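Maquette-3 (Escherichia coli, PDB 6Z0C) is a computationally designed four-helix bundle, probably made to test networks of buried charges in a hydrophobic core. Local coordinates at residues L32-K35 with L36-K40; E141-E144 with T145-G149. One frame throughout, in Å; residues are numbered along the deposited sequence.

Contact 1: residues L32-K35 with L36-K40; sequences LKIK and LQIIK
Leu32 to Lys40 form about two and a half turns of uninterrupted alpha-helix, in which the carbonyls of Leu32, Lys33, Ile34 and Lys35 accept in turn the amides of Leu36, Gln37, Ile38 and Ile39. These i to i+4 bonds are regular: Leu36 N lies 3.0 Å from Leu32 O and Ile38 N 2.9 Å from Ile34 O. Of the apolar side chains, Ile34 and Ile38 run alongside each other in the same direction one turn apart, with Ile38 CD1 lying 3.8 Å from Ile34 CG1. With CG1 of Ile38 set beside its backbone N (chi1 -78°), that branch also lies against the carbonyl of Ile34, CG1 being 3.4 Å from Ile34 O. Both side chains pack on Val165 of helix 152-194, part of the interface between two helices of the four-helix bundle. Lys35 takes another course: its chain bends at the third and fourth torsions (62° and 66°). The residue is buried, and its NZ is held by salt bridges to Glu65 and Glu136 and by a hydrogen bond to Gln68, so that two carboxylates probably offset its charge inside the protein. On the exposed side, Gln37 extends beside Lys33, its NE2 lying loosely 4.1 Å from Lys33 CG, while its own CG rests 3.3 Å from Lys33 O.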
ATOM      1  N   LEU A  32       4.172   2.325 -10.655  1.00 33.28           N
ATOM      2  CA  LEU A  32       4.908   3.536 -11.100  1.00 32.65           C
ATOM      3  C   LEU A  32       5.313   3.378 -12.570  1.00 33.83           C
ATOM      4  O   LEU A  32       5.106   4.336 -13.349  1.00 33.88           O
ATOM      5  CB  LEU A  32       6.119   3.745 -10.187  1.00 33.68           C
ATOM      6  CG  LEU A  32       5.794   4.343  -8.819  1.00 35.76           C
ATOM      7  CD1 LEU A  32       6.955   4.162  -7.853  1.00 37.77           C
ATOM      8  CD2 LEU A  32       5.438   5.815  -8.951  1.00 38.38           C
ATOM      9  N   LYS A  33       5.845   2.210 -12.939  1.00 33.80           N
ATOM     10  CA  LYS A  33       6.300   1.920 -14.326  1.00 38.21           C
ATOM     11  C   LYS A  33       5.116   2.076 -15.289  1.00 36.71           C
ATOM     12  O   LYS A  33       5.239   2.880 -16.233  1.00 35.10           O
ATOM     13  CB  LYS A  33       6.934   0.529 -14.417  1.00 42.89           C
ATOM     14  CG  LYS A  33       7.549   0.194 -15.772  1.00 48.42           C
ATOM     15  CD  LYS A  33       8.152  -1.195 -15.854  1.00 54.55           C
ATOM     16  CE  LYS A  33       9.208  -1.458 -14.800  1.00 58.20           C
ATOM     17  NZ  LYS A  33       9.913  -2.740 -15.040  1.00 62.61           N
ATOM     18  N   ILE A  34       4.006   1.363 -15.070  1.00 36.96           N
ATOM     19  CA  ILE A  34       2.843   1.417 -16.008  1.00 38.20           C
ATOM     20  C   ILE A  34       2.256   2.834 -16.010  1.00 36.10           C
ATOM     21  O   ILE A  34       1.872   3.294 -17.097  1.00 36.96           O
ATOM     22  CB  ILE A  34       1.756   0.355 -15.732  1.00 43.38           C
ATOM     23  CG1 ILE A  34       0.645   0.461 -16.784  1.00 46.91           C
ATOM     24  CG2 ILE A  34       1.202   0.453 -14.319  1.00 44.50           C
ATOM     25  CD1 ILE A  34      -0.278  -0.732 -16.861  1.00 50.98           C
ATOM     26  N   LYS A  35       2.178   3.506 -14.857  1.00 35.58           N
ATOM     27  CA  LYS A  35       1.504   4.830 -14.760  1.00 37.30           C
ATOM     28  C   LYS A  35       2.331   5.872 -15.525  1.00 36.32           C
ATOM     29  O   LYS A  35       1.716   6.708 -16.215  1.00 34.09           O
ATOM     30  CB  LYS A  35       1.201   5.197 -13.304  1.00 40.23           C
ATOM     31  CG  LYS A  35      -0.020   4.475 -12.739  1.00 43.41           C
ATOM     32  CD  LYS A  35      -0.529   4.998 -11.410  1.00 47.34           C
ATOM     33  CE  LYS A  35      -0.992   6.441 -11.449  1.00 48.68           C
ATOM     34  NZ  LYS A  35      -2.189   6.622 -12.304  1.00 45.88           N
ATOM     35  N   LEU A  36       3.663   5.800 -15.469  1.00 35.03           N
ATOM     36  CA  LEU A  36       4.537   6.724 -16.239  1.00 35.54           C
ATOM     37  C   LEU A  36       4.399   6.422 -17.738  1.00 35.64           C
ATOM     38  O   LEU A  36       4.361   7.383 -18.527  1.00 34.33           O
ATOM     39  CB  LEU A  36       5.987   6.606 -15.755  1.00 39.27           C
ATOM     40  CG  LEU A  36       6.942   7.677 -16.285  1.00 43.53           C
ATOM     41  CD1 LEU A  36       6.365   9.077 -16.116  1.00 44.98           C
ATOM     42  CD2 LEU A  36       8.294   7.585 -15.596  1.00 47.67           C
ATOM     43  N   GLN A  37       4.300   5.143 -18.119  1.00 35.77           N
ATOM     44  CA  GLN A  37       4.058   4.722 -19.526  1.00 36.78           C
ATOM     45  C   GLN A  37       2.730   5.337 -19.990  1.00 35.10           C
ATOM     46  O   GLN A  37       2.686   5.875 -21.105  1.00 34.49           O
ATOM     47  CB  GLN A  37       4.067   3.197 -19.651  1.00 41.39           C
ATOM     48  CG  GLN A  37       5.453   2.588 -19.485  1.00 47.37           C
ATOM     49  CD  GLN A  37       5.466   1.076 -19.497  1.00 54.42           C
ATOM     50  OE1 GLN A  37       4.462   0.417 -19.225  1.00 60.27           O
ATOM     51  NE2 GLN A  37       6.625   0.512 -19.803  1.00 57.79           N
ATOM     52  N   ILE A  38       1.703   5.306 -19.138  1.00 34.15           N
ATOM     53  CA  ILE A  38       0.343   5.823 -19.469  1.00 34.56           C
ATOM     54  C   ILE A  38       0.380   7.353 -19.579  1.00 31.83           C
ATOM     55  O   ILE A  38      -0.298   7.868 -20.474  1.00 32.11           O
ATOM     56  CB  ILE A  38      -0.705   5.295 -18.471  1.00 35.93           C
ATOM     57  CG1 ILE A  38      -1.061   3.847 -18.819  1.00 38.72           C
ATOM     58  CG2 ILE A  38      -1.934   6.193 -18.425  1.00 39.28           C
ATOM     59  CD1 ILE A  38      -1.833   3.116 -17.750  1.00 43.55           C
ATOM     60  N   ILE A  39       1.156   8.051 -18.740  1.00 31.36           N
ATOM     61  CA  ILE A  39       1.350   9.530 -18.853  1.00 32.21           C
ATOM     62  C   ILE A  39       1.828   9.859 -20.275  1.00 31.60           C
ATOM     63  O   ILE A  39       1.297  10.812 -20.878  1.00 30.72           O
ATOM     64  CB  ILE A  39       2.323  10.072 -17.783  1.00 34.19           C
ATOM     65  CG1 ILE A  39       1.679  10.067 -16.394  1.00 36.98           C
ATOM     66  CG2 ILE A  39       2.815  11.459 -18.163  1.00 35.86           C
ATOM     67  CD1 ILE A  39       2.504  10.703 -15.305  1.00 39.96           C
ATOM     68  N   LYS A  40       2.799   9.104 -20.793  1.00 30.42           N
ATOM     69  CA  LYS A  40       3.379   9.343 -22.143  1.00 31.33           C
ATOM     70  C   LYS A  40       2.305   9.086 -23.208  1.00 31.24           C
ATOM     71  O   LYS A  40       2.242   9.874 -24.166  1.00 32.25           O
ATOM     72  CB  LYS A  40       4.633   8.490 -22.344  1.00 34.02           C
ATOM     73  CG  LYS A  40       5.782   8.837 -21.407  1.00 36.55           C
ATOM     74  CD  LYS A  40       6.988   7.938 -21.561  1.00 41.19           C
ATOM     75  CE  LYS A  40       7.637   8.055 -22.921  1.00 45.49           C
ATOM     76  NZ  LYS A  40       8.967   7.400 -22.948  1.00 51.77           N
TER

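Contact 2: residues E141-E144 with T145-G149; sequences ELLE and TILGG
The C-terminal end of helix 105-144, where the chain turns into the loop leading to helix 152-194, is built around the carbonyls of Leu142 and Leu143. Thr145 grips the first of these twice. Its OG1 donates a short bond of 2.6 Å to Leu142 O, in the carbonyl plane, and its amide N reaches the same oxygen at 3.2 Å from well above that plane. The hydroxyl can do so because chi1 of 68° sets OG1 between the backbone N and the carbonyl carbon. CG2 meanwhile rests against the preceding carbonyl, 3.5 Å from Glu141 O. One residue on, Ile146 N binds Leu143 O at 3.1 Å, so both backbone bonds span three residues and the turn is tighter than in an alpha-helix. The Leu143 and Ile146 side chains cross at about a right angle, their CD1 atoms 4.0 Å apart; Ile146 also touches Val57 of helix 52-99. Leu147 folds back over the carbonyl of Glu144, its CG 3.6 Å from Glu144 O, and its side chain reaches Leu155 and Leu159 of helix 152-194. An alanine here would lose the atoms lying over Glu144 O and would probably open a gap toward Leu155 and Leu159. Leu143 and Leu147 touch helix 152-194 and Ile146 touches helix 52-99, all through apolar contact, whereas the polar side of the turn rests on Leu142 O, which accepts both a hydroxyl and an amide from the one threonine.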
ATOM      1  N   GLU A 141     -14.664   5.862 -16.884  1.00 33.14           N
ATOM      2  CA  GLU A 141     -16.084   6.143 -17.234  1.00 36.65           C
ATOM      3  C   GLU A 141     -16.116   7.338 -18.200  1.00 34.94           C
ATOM      4  O   GLU A 141     -16.895   7.302 -19.166  1.00 35.40           O
ATOM      5  CB  GLU A 141     -16.909   6.314 -15.955  1.00 38.17           C
ATOM      6  CG  GLU A 141     -17.038   5.010 -15.175  1.00 42.64           C
ATOM      7  CD  GLU A 141     -17.462   5.097 -13.716  1.00 48.41           C
ATOM      8  OE1 GLU A 141     -17.843   6.197 -13.262  1.00 54.45           O
ATOM      9  OE2 GLU A 141     -17.411   4.052 -13.032  1.00 47.86           O
ATOM     10  N   LEU A 142     -15.241   8.323 -17.992  1.00 33.74           N
ATOM     11  CA  LEU A 142     -15.116   9.523 -18.859  1.00 35.87           C
ATOM     12  C   LEU A 142     -14.494   9.134 -20.209  1.00 34.17           C
ATOM     13  O   LEU A 142     -15.009   9.577 -21.256  1.00 33.86           O
ATOM     14  CB  LEU A 142     -14.258  10.553 -18.118  1.00 39.66           C
ATOM     15  CG  LEU A 142     -14.376  11.999 -18.585  1.00 39.89           C
ATOM     16  CD1 LEU A 142     -15.829  12.443 -18.661  1.00 42.22           C
ATOM     17  CD2 LEU A 142     -13.595  12.904 -17.651  1.00 41.40           C
ATOM     18  N   LEU A 143     -13.423   8.336 -20.177  1.00 34.08           N
ATOM     19  CA  LEU A 143     -12.660   7.899 -21.377  1.00 34.48           C
ATOM     20  C   LEU A 143     -13.571   7.087 -22.307  1.00 33.59           C
ATOM     21  O   LEU A 143     -13.467   7.260 -23.531  1.00 35.08           O
ATOM     22  CB  LEU A 143     -11.455   7.075 -20.915  1.00 35.56           C
ATOM     23  CG  LEU A 143     -10.581   6.489 -22.022  1.00 36.44           C
ATOM     24  CD1 LEU A 143     -10.143   7.562 -23.013  1.00 36.71           C
ATOM     25  CD2 LEU A 143      -9.373   5.791 -21.427  1.00 36.00           C
ATOM     26  N   GLU A 144     -14.425   6.231 -21.742  1.00 34.08           N
ATOM     27  CA  GLU A 144     -15.396   5.394 -22.500  1.00 35.83           C
ATOM     28  C   GLU A 144     -16.271   6.260 -23.419  1.00 35.68           C
ATOM     29  O   GLU A 144     -16.657   5.756 -24.488  1.00 37.88           O
ATOM     30  CB  GLU A 144     -16.267   4.586 -21.540  1.00 39.13           C
ATOM     31  CG  GLU A 144     -15.577   3.344 -21.018  1.00 42.38           C
ATOM     32  CD  GLU A 144     -16.381   2.574 -19.988  1.00 47.40           C
ATOM     33  OE1 GLU A 144     -16.526   1.353 -20.152  1.00 51.60           O
ATOM     34  OE2 GLU A 144     -16.851   3.195 -19.018  1.00 53.67           O
ATOM     35  N   THR A 145     -16.592   7.498 -23.025  1.00 34.99           N
ATOM     36  CA  THR A 145     -17.546   8.376 -23.759  1.00 38.55           C
ATOM     37  C   THR A 145     -16.881   8.973 -25.007  1.00 39.07           C
ATOM     38  O   THR A 145     -17.631   9.452 -25.876  1.00 38.45           O
ATOM     39  CB  THR A 145     -18.118   9.497 -22.879  1.00 38.02           C
ATOM     40  OG1 THR A 145     -17.077  10.418 -22.551  1.00 41.59           O
ATOM     41  CG2 THR A 145     -18.767   8.982 -21.613  1.00 38.07           C
ATOM     42  N   ILE A 146     -15.545   8.951 -25.098  1.00 37.86           N
ATOM     43  CA  ILE A 146     -14.784   9.591 -26.215  1.00 37.95           C
ATOM     44  C   ILE A 146     -14.044   8.535 -27.052  1.00 37.92           C
ATOM     45  O   ILE A 146     -13.225   8.944 -27.899  1.00 40.23           O
ATOM     46  CB  ILE A 146     -13.829  10.678 -25.679  1.00 37.16           C
ATOM     47  CG1 ILE A 146     -12.784  10.117 -24.711  1.00 36.24           C
ATOM     48  CG2 ILE A 146     -14.622  11.818 -25.060  1.00 38.20           C
ATOM     49  CD1 ILE A 146     -11.574  11.006 -24.543  1.00 36.58           C
ATOM     50  N   LEU A 147     -14.330   7.243 -26.859  1.00 37.36           N
ATOM     51  CA  LEU A 147     -13.774   6.145 -27.701  1.00 40.89           C
ATOM     52  C   LEU A 147     -14.317   6.272 -29.130  1.00 44.17           C
ATOM     53  O   LEU A 147     -15.376   6.906 -29.310  1.00 45.73           O
ATOM     54  CB  LEU A 147     -14.156   4.784 -27.110  1.00 41.73           C
ATOM     55  CG  LEU A 147     -13.578   4.456 -25.736  1.00 41.28           C
ATOM     56  CD1 LEU A 147     -14.078   3.096 -25.271  1.00 41.86           C
ATOM     57  CD2 LEU A 147     -12.056   4.492 -25.747  1.00 42.76           C
ATOM     58  N   GLY A 148     -13.616   5.676 -30.100  1.00 47.23           N
ATOM     59  CA  GLY A 148     -14.002   5.671 -31.525  1.00 50.32           C
ATOM     60  C   GLY A 148     -13.681   6.992 -32.201  1.00 53.92           C
ATOM     61  O   GLY A 148     -12.972   7.816 -31.581  1.00 54.97           O
ATOM     62  N   GLY A 149     -14.183   7.188 -33.425  1.00 53.91           N
ATOM     63  CA  GLY A 149     -13.918   8.374 -34.265  1.00 56.61           C
ATOM     64  C   GLY A 149     -12.428   8.636 -34.407  1.00 61.02           C
ATOM     65  O   GLY A 149     -11.657   7.654 -34.468  1.00 62.27           O
TER

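Overall arrangement
Contact 1 lies within helix 4-48 and contact 2 at the end of helix 105-144, so one lies inside a helix, toward its C-terminal end, and the other where a helix gives way to a loop. Their centres are 20 Å apart and their nearest atoms about 8 Å apart, without touching. Both lie on the same side of the chain's centre, contact 2 farther out at about 30 Å between centres against 18 Å for contact 1. Helices 52-99 and 152-194 touch side chains of both contacts, and Glu136, which pairs with Lys35, belongs to the helix that ends at contact 2. The potassium site, formed by Gly101, Gly103 and Gln200, involves residues of neither contact.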